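Local coordinates for protein geranyltranstransferase (Enterococcus faecalis, PDB 3P8L) that probably catalyses the magnesium-dependent condensation of isopentenyl diphosphate with geranyl diphosphate to give farnesyl diphosphate and diphosphate, at residues A[141-145]-A[196-202]; A[190-195]-A[211-216]; A[25-29]-A[81-85]. All coordinates share one frame; numbering follows the deposited sequence.

Contact 1 of 3, residues A[141-145]-A[196-202]; sequences EKVLL and AGGVLAN
Val199 meets Leu145 tip to tip, and the two form the centre of this contact. CD2 of Leu145 lies 3.9 Å from CG1 of Val199 and also touches its CB. The other branch of Val199, CG2, meets CD2 of Leu144 at 3.8 Å. CG1 of Val199 stands anti to the backbone N (chi1 168°), which sends CG1 to Leu145 and CG2 to Leu144. CD2 of Leu145 also packs on Ala196, 4.1 Å from its CB. CD1 of Leu145 comes within 4.4 Å of CD2 of Leu200.

Glu141 flanks this apolar patch. Its extended chain runs past Val199 in the opposite direction, with CG near CG1. OE1 of Glu141 stops 3.2 Å from the backbone O of Val199. Both atoms are acceptors, so the pair is not a bond. That carbonyl already accepts the N-H of Asn202. Asn202 has positive phi and closes a Schellman motif at the end of helix 175-200.

The axes of segments 141-145 and 196-200 are nearly antiparallel (173°) and 11.0 Å from each other. Val76 of helix 71-92 covers Leu145, Ala196 and Leu200. The contact is held by aliphatic side chains, while the close approach of the carboxylate to the carbonyl is probably mildly unfavourable in itself.

Contact 2 of 3, residues A[190-195]-A[211-216]; sequences IEFALI and LTQFAH
Leu194 overlaps the turn of helix 205-230 that runs from Leu211 to Ala215. Its CB lies 3.5 Å from the backbone O of Leu211, and its CG lies 3.7 Å from CB of Ala215. CD1 reaches further and meets CD2 of Phe214 at 3.6 Å, oblique to the ring. The same methyl touches CD2 of Leu211. Leu194 therefore has partners on three residues of the facing helix.

Ala215 is the small residue at the closest backbone approach. Its CB sits 3.5 Å from CA of Glu191. CG2 of Ile190 packs on the same methyl and on the backbone O of Ala215. The CA atoms of Glu191 and Ala215 are 5.0 Å apart. The local axes come within 8.1 Å at an angle of 148°, an approach that the small Ala215 allows. Helices 175-200 and 205-230 follow one another through a short connection and form an antiparallel helical hairpin.

Leu194 and Phe214 lie on one flank; Ile195, Thr212, Glu191 and His216 lie on the other. There CG1 of Ile195 lies 3.3 Å from OG1 of Thr212. A chi1 of -60° turns OG1 back along the helix to the backbone O of Ile208, its hydrogen-bond partner. The hydroxyl thus offers Ile195 a close van der Waals contact. Glu191 has two deposited conformers; in one, OE2 is nearest CB of His216 and comes near the ring plane at its edge without bonding ND1, a doubtful placement.

Leu57 and Thr61 of helix 53-64 cover one side of helix 175-200. Val276 and Leu277 of helix 259-283 pack on Phe214. The chemistry is thus mainly apolar packing of Leu194 and Ala215, with Phe214 beside them and polar groups on the opposite flank.

Contact 3 of 3, residues A[25-29]-A[81-85]; sequences MVDFI and EMIHT
Met25 packs against Met82 and Glu81 along its whole side chain. Its CB already faces helix 71-92, and a chi1 of -73° carries CG on to within 4.1 Å of CG of Met82. SD comes next and rests on the aliphatic part of Glu81, 3.7 Å from CG. The chain then bends at the sulfur (chi3 79°), which brings the CE methyl onto CG of Met82 at 3.6 Å. CE also approaches OG1 of Thr85.

Met82 slides past Met25 in the opposite direction. It too is bent at its last torsion. Its CE meets CD1 of Phe28 at 3.9 Å, and the Phe28 side chain crosses it at about a right angle. In one of two deposited conformers, CD1 of Ile29 also meets this methyl, a less certain contact.

The polar groups bond within helix 71-92 or to Arg52, not across the contact. OG1 of Thr85 donates to the backbone O of Glu81 at 2.7 Å, tilted 34° from the carbonyl plane. The N-H of Thr85 reaches the same oxygen from the opposite face. The carboxylate of Glu81 leads away to a salt bridge with Arg52. Ile46 of helix 36-47 packs on Met25.

The local axes are 12.3 Å apart at 75°, and two flexible thioether chains span that distance. The buried contact thus joins helix 13-31 to helix 71-92 through the sulfur of Met25, the two methionine methyls and aliphatic carbons.

All three contacts join helices of the mostly helical fold of the polyprenyl synthetase family. Contact 3 comes first along the chain and closes before the others open. The segments of contacts 1 and 2 alternate, and both contacts use helix 175-200. Their centres are about 12 Å apart, and they touch where Phe192 packs on Leu145 and Leu211 on Gly198. Contact 3 lies about 19 Å from contact 1 and 21 Å from contact 2, between centres, and touches neither. Contacts 2 and 3 lie on opposite sides of the chain's centre. Helix 175-200 thus packs against both helix 139-153 and helix 205-230, while contact 3 packs helix 13-31 on helix 71-92.

Contact 1 of 3, residues A[141-145]-A[196-202]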
ATOM      1  N   GLU A 141       4.832 -14.398  11.779  1.00 48.70           N
ATOM      2  CA  GLU A 141       5.862 -13.975  10.830  1.00 52.42           C
ATOM      3  C   GLU A 141       5.243 -13.049   9.791  1.00 50.41           C
ATOM      4  O   GLU A 141       5.851 -12.058   9.387  1.00 48.46           O
ATOM      5  CB  GLU A 141       6.451 -15.182  10.105  1.00 48.63           C
ATOM      6  CG  GLU A 141       7.511 -15.920  10.871  1.00 58.79           C
ATOM      7  CD  GLU A 141       8.124 -17.046  10.053  1.00 75.43           C
ATOM      8  OE1 GLU A 141       9.308 -17.357  10.300  1.00 88.37           O
ATOM      9  OE2 GLU A 141       7.432 -17.611   9.166  1.00 74.86           O
ATOM     10  N   LYS A 142       4.036 -13.414   9.369  1.00 45.99           N
ATOM     11  CA  LYS A 142       3.247 -12.655   8.416  1.00 50.21           C
ATOM     12  C   LYS A 142       3.042 -11.249   8.933  1.00 47.52           C
ATOM     13  O   LYS A 142       3.366 -10.293   8.236  1.00 51.02           O
ATOM     14  CB  LYS A 142       1.909 -13.344   8.159  1.00 51.65           C
ATOM     15  CG  LYS A 142       1.108 -12.742   7.016  1.00 41.00           C
ATOM     16  CD  LYS A 142      -0.073 -13.618   6.629  1.00 47.76           C
ATOM     17  CE  LYS A 142       0.378 -14.742   5.735  1.00 35.89           C
ATOM     18  NZ  LYS A 142      -0.803 -15.437   5.103  1.00 38.79           N
ATOM     19  N   VAL A 143       2.578 -11.132  10.178  1.00 43.66           N
ATOM     20  CA  VAL A 143       2.306  -9.839  10.793  1.00 40.30           C
ATOM     21  C   VAL A 143       3.569  -9.012  10.980  1.00 43.40           C
ATOM     22  O   VAL A 143       3.569  -7.816  10.696  1.00 42.08           O
ATOM     23  CB  VAL A 143       1.496  -9.990  12.124  1.00 42.86           C
ATOM     24  CG1 VAL A 143       1.545  -8.723  13.000  1.00 41.37           C
ATOM     25  CG2 VAL A 143       0.070 -10.333  11.822  1.00 38.35           C
ATOM     26  N   LEU A 144       4.655  -9.661  11.410  1.00 41.62           N
ATOM     27  CA  LEU A 144       5.946  -8.993  11.556  1.00 46.66           C
ATOM     28  C   LEU A 144       6.431  -8.416  10.219  1.00 35.89           C
ATOM     29  O   LEU A 144       6.900  -7.287  10.158  1.00 39.57           O
ATOM     30  CB  LEU A 144       7.002  -9.966  12.124  1.00 43.60           C
ATOM     31  CG  LEU A 144       8.438  -9.450  12.268  1.00 50.52           C
ATOM     32  CD1 LEU A 144       8.511  -8.223  13.174  1.00 47.67           C
ATOM     33  CD2 LEU A 144       9.350 -10.560  12.783  1.00 56.36           C
ATOM     34  N   LEU A 145       6.328  -9.205   9.166  1.00 37.64           N
ATOM     35  CA  LEU A 145       6.870  -8.783   7.874  1.00 41.42           C
ATOM     36  C   LEU A 145       5.991  -7.696   7.224  1.00 39.14           C
ATOM     37  O   LEU A 145       6.511  -6.842   6.513  1.00 41.74           O
ATOM     38  CB  LEU A 145       7.100  -9.988   6.954  1.00 35.93           C
ATOM     39  CG  LEU A 145       8.295 -10.884   7.341  1.00 41.06           C
ATOM     40  CD1 LEU A 145       8.618 -11.847   6.233  1.00 39.06           C
ATOM     41  CD2 LEU A 145       9.530 -10.095   7.682  1.00 37.14           C
ATOM     42  N   ALA A 196      13.972  -9.361   6.389  1.00 40.95           N
ATOM     43  CA  ALA A 196      13.102 -10.420   5.916  1.00 40.60           C
ATOM     44  C   ALA A 196      13.848 -11.730   5.687  1.00 38.86           C
ATOM     45  O   ALA A 196      13.330 -12.797   6.022  1.00 39.62           O
ATOM     46  CB  ALA A 196      12.352 -10.009   4.643  1.00 41.67           C
ATOM     47  N   GLY A 197      15.026 -11.652   5.072  1.00 36.44           N
ATOM     48  CA  GLY A 197      15.915 -12.813   4.943  1.00 42.69           C
ATOM     49  C   GLY A 197      16.162 -13.500   6.287  1.00 46.17           C
ATOM     50  O   GLY A 197      15.998 -14.711   6.398  1.00 44.79           O
ATOM     51  N   GLY A 198      16.508 -12.713   7.307  1.00 48.33           N
ATOM     52  CA  GLY A 198      16.659 -13.223   8.684  1.00 52.31           C
ATOM     53  C   GLY A 198      15.440 -13.893   9.298  1.00 53.52           C
ATOM     54  O   GLY A 198      15.560 -14.929   9.954  1.00 51.24           O
ATOM     55  N   VAL A 199      14.268 -13.303   9.077  1.00 50.63           N
ATOM     56  CA  VAL A 199      13.013 -13.801   9.621  1.00 48.33           C
ATOM     57  C   VAL A 199      12.612 -15.097   8.921  1.00 55.17           C
ATOM     58  O   VAL A 199      12.177 -16.068   9.563  1.00 50.48           O
ATOM     59  CB  VAL A 199      11.908 -12.717   9.498  1.00 50.51           C
ATOM     60  CG1 VAL A 199      10.527 -13.269   9.777  1.00 48.64           C
ATOM     61  CG2 VAL A 199      12.213 -11.556  10.420  1.00 47.08           C
ATOM     62  N   LEU A 200      12.784 -15.112   7.600  1.00 47.61           N
ATOM     63  CA  LEU A 200      12.523 -16.298   6.799  1.00 49.07           C
ATOM     64  C   LEU A 200      13.422 -17.467   7.199  1.00 51.06           C
ATOM     65  O   LEU A 200      13.010 -18.620   7.095  1.00 45.51           O
ATOM     66  CB  LEU A 200      12.664 -15.995   5.293  1.00 46.51           C
ATOM     67  CG  LEU A 200      11.623 -15.019   4.708  1.00 44.68           C
ATOM     68  CD1 LEU A 200      12.012 -14.560   3.295  1.00 40.32           C
ATOM     69  CD2 LEU A 200      10.244 -15.618   4.707  1.00 40.50           C
ATOM     70  N   ALA A 201      14.637 -17.157   7.658  1.00 50.11           N
ATOM     71  CA  ALA A 201      15.603 -18.178   8.039  1.00 55.71           C
ATOM     72  C   ALA A 201      15.597 -18.485   9.547  1.00 58.73           C
ATOM     73  O   ALA A 201      16.490 -19.188  10.042  1.00 57.00           O
ATOM     74  CB  ALA A 201      16.993 -17.771   7.581  1.00 52.58           C
ATOM     75  N   ASN A 202      14.602 -17.945  10.257  1.00 57.30           N
ATOM     76  CA  ASN A 202      14.431 -18.135  11.705  1.00 63.61           C
ATOM     77  C   ASN A 202      15.600 -17.721  12.594  1.00 63.59           C
ATOM     78  O   ASN A 202      15.887 -18.377  13.594  1.00 66.85           O
ATOM     79  CB  ASN A 202      14.003 -19.573  12.034  1.00 68.63           C
ATOM     80  CG  ASN A 202      12.629 -19.635  12.660  1.00 78.41           C
ATOM     81  OD1 ASN A 202      11.686 -20.143  12.055  1.00 88.48           O
ATOM     82  ND2 ASN A 202      12.503 -19.103  13.876  1.00 76.49           N
TER

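Contact 2 of 3, residues A[190-195]-A[211-216]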
ATOM      1  N   ILE A 190      16.143  -1.795   1.460  1.00 34.70           N
ATOM      2  CA  ILE A 190      17.348  -2.651   1.501  1.00 39.14           C
ATOM      3  C   ILE A 190      17.405  -3.296   2.883  1.00 42.35           C
ATOM      4  O   ILE A 190      17.621  -4.513   2.985  1.00 38.20           O
ATOM      5  CB  ILE A 190      18.659  -1.874   1.191  1.00 40.62           C
ATOM      6  CG1 ILE A 190      18.606  -1.218  -0.199  1.00 42.06           C
ATOM      7  CG2 ILE A 190      19.911  -2.792   1.296  1.00 39.38           C
ATOM      8  CD1 ILE A 190      18.373  -2.160  -1.338  1.00 47.77           C
ATOM      9  N   GLU A 191      17.170  -2.479   3.923  1.00 40.33           N
ATOM     10  CA  GLU A 191      17.120  -2.985   5.293  0.50 43.68           C
ATOM     11  C   GLU A 191      16.012  -4.016   5.462  1.00 46.62           C
ATOM     12  O   GLU A 191      16.249  -5.090   6.045  1.00 41.29           O
ATOM     13  CB  GLU A 191      17.028  -1.841   6.316  0.50 44.38           C
ATOM     14  CG  GLU A 191      18.381  -1.193   6.616  0.50 48.47           C
ATOM     15  CD  GLU A 191      18.261   0.229   7.137  0.50 48.55           C
ATOM     16  OE1 GLU A 191      17.119   0.715   7.266  0.50 57.07           O
ATOM     17  OE2 GLU A 191      19.307   0.860   7.408  0.50 41.12           O
ATOM     18  N   PHE A 192      14.822  -3.726   4.914  1.00 40.90           N
ATOM     19  CA  PHE A 192      13.751  -4.719   4.921  1.00 36.85           C
ATOM     20  C   PHE A 192      14.200  -6.029   4.275  1.00 36.25           C
ATOM     21  O   PHE A 192      13.882  -7.101   4.790  1.00 40.48           O
ATOM     22  CB  PHE A 192      12.461  -4.237   4.222  1.00 34.16           C
ATOM     23  CG  PHE A 192      11.406  -5.308   4.146  1.00 35.84           C
ATOM     24  CD1 PHE A 192      10.567  -5.540   5.230  1.00 29.92           C
ATOM     25  CD2 PHE A 192      11.295  -6.137   3.020  1.00 28.43           C
ATOM     26  CE1 PHE A 192       9.605  -6.537   5.175  1.00 32.80           C
ATOM     27  CE2 PHE A 192      10.360  -7.151   2.974  1.00 36.20           C
ATOM     28  CZ  PHE A 192       9.506  -7.349   4.061  1.00 33.62           C
ATOM     29  N   ALA A 193      14.901  -5.966   3.141  1.00 33.16           N
ATOM     30  CA  ALA A 193      15.270  -7.209   2.449  1.00 33.28           C
ATOM     31  C   ALA A 193      16.109  -8.130   3.362  1.00 30.67           C
ATOM     32  O   ALA A 193      15.869  -9.336   3.424  1.00 38.69           O
ATOM     33  CB  ALA A 193      16.017  -6.924   1.165  1.00 32.57           C
ATOM     34  N   LEU A 194      17.074  -7.541   4.060  1.00 34.17           N
ATOM     35  CA  LEU A 194      17.954  -8.286   4.990  1.00 41.42           C
ATOM     36  C   LEU A 194      17.231  -8.821   6.236  1.00 40.69           C
ATOM     37  O   LEU A 194      17.398 -10.002   6.604  1.00 45.12           O
ATOM     38  CB  LEU A 194      19.179  -7.440   5.369  1.00 42.83           C
ATOM     39  CG  LEU A 194      20.436  -7.530   4.483  1.00 52.85           C
ATOM     40  CD1 LEU A 194      21.114  -8.872   4.645  1.00 47.27           C
ATOM     41  CD2 LEU A 194      20.170  -7.226   2.996  1.00 46.06           C
ATOM     42  N   ILE A 195      16.423  -7.956   6.857  1.00 39.93           N
ATOM     43  CA  ILE A 195      15.514  -8.316   7.944  1.00 41.50           C
ATOM     44  C   ILE A 195      14.624  -9.470   7.553  1.00 44.38           C
ATOM     45  O   ILE A 195      14.548 -10.464   8.284  1.00 41.21           O
ATOM     46  CB  ILE A 195      14.644  -7.098   8.403  1.00 45.29           C
ATOM     47  CG1 ILE A 195      15.515  -6.061   9.109  1.00 42.75           C
ATOM     48  CG2 ILE A 195      13.477  -7.528   9.303  1.00 42.58           C
ATOM     49  CD1 ILE A 195      14.754  -4.845   9.556  1.00 49.11           C
ATOM     50  N   LEU A 211      22.217  -8.256  10.510  1.00 46.29           N
ATOM     51  CA  LEU A 211      21.796  -8.239   9.099  1.00 46.88           C
ATOM     52  C   LEU A 211      21.350  -6.838   8.670  1.00 41.00           C
ATOM     53  O   LEU A 211      21.655  -6.390   7.571  1.00 47.31           O
ATOM     54  CB  LEU A 211      20.669  -9.245   8.882  1.00 42.20           C
ATOM     55  CG  LEU A 211      21.091 -10.705   8.953  1.00 43.43           C
ATOM     56  CD1 LEU A 211      19.868 -11.606   9.020  1.00 45.62           C
ATOM     57  CD2 LEU A 211      21.986 -11.062   7.789  1.00 38.55           C
ATOM     58  N   THR A 212      20.673  -6.144   9.582  1.00 45.43           N
ATOM     59  CA  THR A 212      20.262  -4.755   9.405  1.00 44.90           C
ATOM     60  C   THR A 212      21.431  -3.797   9.196  1.00 49.36           C
ATOM     61  O   THR A 212      21.379  -2.903   8.339  1.00 51.97           O
ATOM     62  CB  THR A 212      19.450  -4.320  10.621  1.00 49.14           C
ATOM     63  OG1 THR A 212      18.306  -5.166  10.724  1.00 44.12           O
ATOM     64  CG2 THR A 212      19.024  -2.846  10.534  1.00 43.65           C
ATOM     65  N   GLN A 213      22.489  -3.995   9.971  1.00 50.26           N
ATOM     66  CA  GLN A 213      23.692  -3.187   9.858  1.00 47.42           C
ATOM     67  C   GLN A 213      24.373  -3.453   8.535  1.00 39.09           C
ATOM     68  O   GLN A 213      24.855  -2.518   7.871  1.00 38.58           O
ATOM     69  CB  GLN A 213      24.661  -3.487  11.012  1.00 53.23           C
ATOM     70  CG  GLN A 213      24.271  -2.871  12.352  1.00 63.23           C
ATOM     71  CD  GLN A 213      25.242  -3.245  13.471  1.00 71.42           C
ATOM     72  OE1 GLN A 213      26.447  -2.999  13.376  1.00 68.38           O
ATOM     73  NE2 GLN A 213      24.717  -3.841  14.534  1.00 66.66           N
ATOM     74  N   PHE A 214      24.433  -4.728   8.158  1.00 37.80           N
ATOM     75  CA  PHE A 214      24.934  -5.096   6.832  1.00 42.93           C
ATOM     76  C   PHE A 214      24.183  -4.353   5.720  1.00 39.63           C
ATOM     77  O   PHE A 214      24.809  -3.796   4.819  1.00 45.54           O
ATOM     78  CB  PHE A 214      24.821  -6.605   6.592  1.00 44.55           C
ATOM     79  CG  PHE A 214      25.247  -7.021   5.215  1.00 47.10           C
ATOM     80  CD1 PHE A 214      26.589  -7.237   4.928  1.00 48.83           C
ATOM     81  CD2 PHE A 214      24.308  -7.180   4.196  1.00 41.32           C
ATOM     82  CE1 PHE A 214      26.990  -7.624   3.643  1.00 52.92           C
ATOM     83  CE2 PHE A 214      24.695  -7.552   2.915  1.00 41.90           C
ATOM     84  CZ  PHE A 214      26.047  -7.788   2.637  1.00 47.09           C
ATOM     85  N   ALA A 215      22.851  -4.364   5.791  1.00 43.98           N
ATOM     86  CA  ALA A 215      22.002  -3.685   4.790  1.00 39.81           C
ATOM     87  C   ALA A 215      22.291  -2.203   4.715  1.00 40.91           C
ATOM     88  O   ALA A 215      22.424  -1.646   3.618  1.00 41.00           O
ATOM     89  CB  ALA A 215      20.539  -3.902   5.112  1.00 34.87           C
ATOM     90  N   HIS A 216      22.411  -1.575   5.885  1.00 47.18           N
ATOM     91  CA  HIS A 216      22.807  -0.169   5.965  1.00 50.23           C
ATOM     92  C   HIS A 216      24.115   0.103   5.222  1.00 47.97           C
ATOM     93  O   HIS A 216      24.187   1.035   4.432  1.00 50.11           O
ATOM     94  CB  HIS A 216      22.906   0.311   7.421  1.00 53.09           C
ATOM     95  CG  HIS A 216      23.553   1.655   7.562  1.00 64.10           C
ATOM     96  ND1 HIS A 216      22.864   2.834   7.379  1.00 71.89           N
ATOM     97  CD2 HIS A 216      24.828   2.006   7.859  1.00 71.83           C
ATOM     98  CE1 HIS A 216      23.686   3.854   7.561  1.00 76.99           C
ATOM     99  NE2 HIS A 216      24.884   3.378   7.851  1.00 76.30           N
TER

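Contact 3 of 3, residues A[25-29]-A[81-85]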
ATOM      1  N   MET A  25       5.150 -12.706  -9.121  1.00 31.49           N
ATOM      2  CA  MET A  25       4.678 -11.337  -9.372  1.00 38.91           C
ATOM      3  C   MET A  25       3.676 -11.341 -10.516  1.00 38.51           C
ATOM      4  O   MET A  25       2.550 -10.856 -10.363  1.00 34.73           O
ATOM      5  CB  MET A  25       5.839 -10.412  -9.735  1.00 31.52           C
ATOM      6  CG  MET A  25       6.763 -10.034  -8.592  1.00 37.10           C
ATOM      7  SD  MET A  25       8.110  -8.969  -9.141  1.00 32.86           S
ATOM      8  CE  MET A  25       7.261  -7.466  -9.212  1.00 32.32           C
ATOM      9  N   VAL A  26       4.079 -11.936 -11.640  1.00 36.34           N
ATOM     10  CA  VAL A  26       3.268 -11.948 -12.854  1.00 39.40           C
ATOM     11  C   VAL A  26       1.948 -12.707 -12.636  1.00 40.34           C
ATOM     12  O   VAL A  26       0.872 -12.200 -13.003  1.00 39.36           O
ATOM     13  CB  VAL A  26       4.092 -12.477 -14.074  1.00 42.02           C
ATOM     14  CG1 VAL A  26       3.203 -12.922 -15.220  1.00 44.67           C
ATOM     15  CG2 VAL A  26       5.110 -11.429 -14.530  1.00 45.30           C
ATOM     16  N   ASP A  27       2.032 -13.893 -12.024  1.00 35.61           N
ATOM     17  CA  ASP A  27       0.843 -14.697 -11.742  1.00 40.45           C
ATOM     18  C   ASP A  27      -0.072 -13.945 -10.812  1.00 34.79           C
ATOM     19  O   ASP A  27      -1.264 -13.967 -11.027  1.00 33.59           O
ATOM     20  CB  ASP A  27       1.160 -16.043 -11.066  1.00 38.19           C
ATOM     21  CG  ASP A  27       1.880 -17.022 -11.991  1.00 47.58           C
ATOM     22  OD1 ASP A  27       1.966 -16.769 -13.195  1.00 36.81           O
ATOM     23  OD2 ASP A  27       2.379 -18.054 -11.509  1.00 45.23           O
ATOM     24  N   PHE A  28       0.492 -13.304  -9.777  1.00 36.46           N
ATOM     25  CA  PHE A  28      -0.317 -12.563  -8.821  1.00 39.66           C
ATOM     26  C   PHE A  28      -1.065 -11.413  -9.480  1.00 32.29           C
ATOM     27  O   PHE A  28      -2.249 -11.234  -9.209  1.00 36.71           O
ATOM     28  CB  PHE A  28       0.473 -12.047  -7.599  1.00 34.76           C
ATOM     29  CG  PHE A  28      -0.408 -11.481  -6.547  1.00 37.77           C
ATOM     30  CD1 PHE A  28      -0.565 -10.104  -6.406  1.00 35.41           C
ATOM     31  CD2 PHE A  28      -1.149 -12.325  -5.737  1.00 33.93           C
ATOM     32  CE1 PHE A  28      -1.424  -9.586  -5.460  1.00 34.40           C
ATOM     33  CE2 PHE A  28      -2.016 -11.811  -4.772  1.00 42.04           C
ATOM     34  CZ  PHE A  28      -2.150 -10.438  -4.639  1.00 35.69           C
ATOM     35  N   ILE A  29      -0.386 -10.674 -10.354  1.00 34.91           N
ATOM     36  CA  ILE A  29      -1.014  -9.542 -11.045  0.50 36.16           C
ATOM     37  C   ILE A  29      -2.086 -10.031 -12.029  1.00 38.61           C
ATOM     38  O   ILE A  29      -3.185  -9.488 -12.071  1.00 37.80           O
ATOM     39  CB  ILE A  29       0.028  -8.608 -11.728  0.50 39.27           C
ATOM     40  CG1 ILE A  29       0.531  -7.558 -10.743  0.50 47.63           C
ATOM     41  CG2 ILE A  29      -0.580  -7.835 -12.886  0.50 38.49           C
ATOM     42  CD1 ILE A  29       1.737  -7.954  -9.959  0.50 48.67           C
ATOM     43  N   GLU A  81       9.650  -6.514  -4.391  1.00 28.85           N
ATOM     44  CA  GLU A  81       9.894  -6.031  -5.741  1.00 33.41           C
ATOM     45  C   GLU A  81       8.679  -5.273  -6.334  1.00 28.58           C
ATOM     46  O   GLU A  81       8.868  -4.348  -7.134  1.00 31.35           O
ATOM     47  CB  GLU A  81      10.387  -7.151  -6.654  1.00 30.46           C
ATOM     48  CG  GLU A  81      10.870  -6.690  -8.030  1.00 34.01           C
ATOM     49  CD  GLU A  81      12.100  -5.755  -8.008  1.00 36.04           C
ATOM     50  OE1 GLU A  81      12.648  -5.371  -6.936  1.00 33.18           O
ATOM     51  OE2 GLU A  81      12.522  -5.399  -9.109  1.00 38.31           O
ATOM     52  N   MET A  82       7.470  -5.629  -5.891  1.00 31.89           N
ATOM     53  CA  MET A  82       6.232  -4.905  -6.217  1.00 32.71           C
ATOM     54  C   MET A  82       6.238  -3.475  -5.666  1.00 30.67           C
ATOM     55  O   MET A  82       5.845  -2.535  -6.383  1.00 32.39           O
ATOM     56  CB  MET A  82       4.963  -5.691  -5.813  1.00 27.90           C
ATOM     57  CG  MET A  82       4.725  -7.023  -6.645  1.00 29.99           C
ATOM     58  SD  MET A  82       3.393  -8.086  -5.984  1.00 24.69           S
ATOM     59  CE  MET A  82       1.946  -7.104  -6.390  1.00 28.62           C
ATOM     60  N   ILE A  83       6.704  -3.320  -4.419  1.00 27.50           N
ATOM     61  CA  ILE A  83       6.866  -2.020  -3.782  1.00 32.64           C
ATOM     62  C   ILE A  83       7.870  -1.195  -4.584  1.00 25.44           C
ATOM     63  O   ILE A  83       7.597  -0.037  -4.932  1.00 31.92           O
ATOM     64  CB  ILE A  83       7.359  -2.123  -2.299  1.00 32.13           C
ATOM     65  CG1 ILE A  83       6.316  -2.760  -1.388  1.00 35.79           C
ATOM     66  CG2 ILE A  83       7.802  -0.756  -1.774  1.00 35.68           C
ATOM     67  CD1 ILE A  83       5.129  -1.891  -1.053  1.00 29.15           C
ATOM     68  N   HIS A  84       9.036  -1.787  -4.847  1.00 23.68           N
ATOM     69  CA  HIS A  84      10.056  -1.150  -5.647  1.00 31.84           C
ATOM     70  C   HIS A  84       9.541  -0.669  -7.032  1.00 26.81           C
ATOM     71  O   HIS A  84       9.787   0.464  -7.399  1.00 33.83           O
ATOM     72  CB  HIS A  84      11.224  -2.077  -5.858  1.00 29.23           C
ATOM     73  CG  HIS A  84      12.321  -1.444  -6.640  1.00 29.69           C
ATOM     74  ND1 HIS A  84      12.918  -0.268  -6.246  1.00 30.49           N
ATOM     75  CD2 HIS A  84      12.916  -1.803  -7.798  1.00 33.60           C
ATOM     76  CE1 HIS A  84      13.848   0.064  -7.120  1.00 33.23           C
ATOM     77  NE2 HIS A  84      13.875  -0.855  -8.065  1.00 34.08           N
ATOM     78  N   THR A  85       8.842  -1.550  -7.753  1.00 28.89           N
ATOM     79  CA  THR A  85       8.256  -1.263  -9.077  1.00 31.14           C
ATOM     80  C   THR A  85       7.227  -0.133  -8.982  1.00 33.58           C
ATOM     81  O   THR A  85       7.217   0.761  -9.823  1.00 30.88           O
ATOM     82  CB  THR A  85       7.561  -2.525  -9.698  1.00 34.89           C
ATOM     83  OG1 THR A  85       8.478  -3.625  -9.718  1.00 32.38           O
ATOM     84  CG2 THR A  85       7.054  -2.258 -11.135  1.00 28.47           C
TER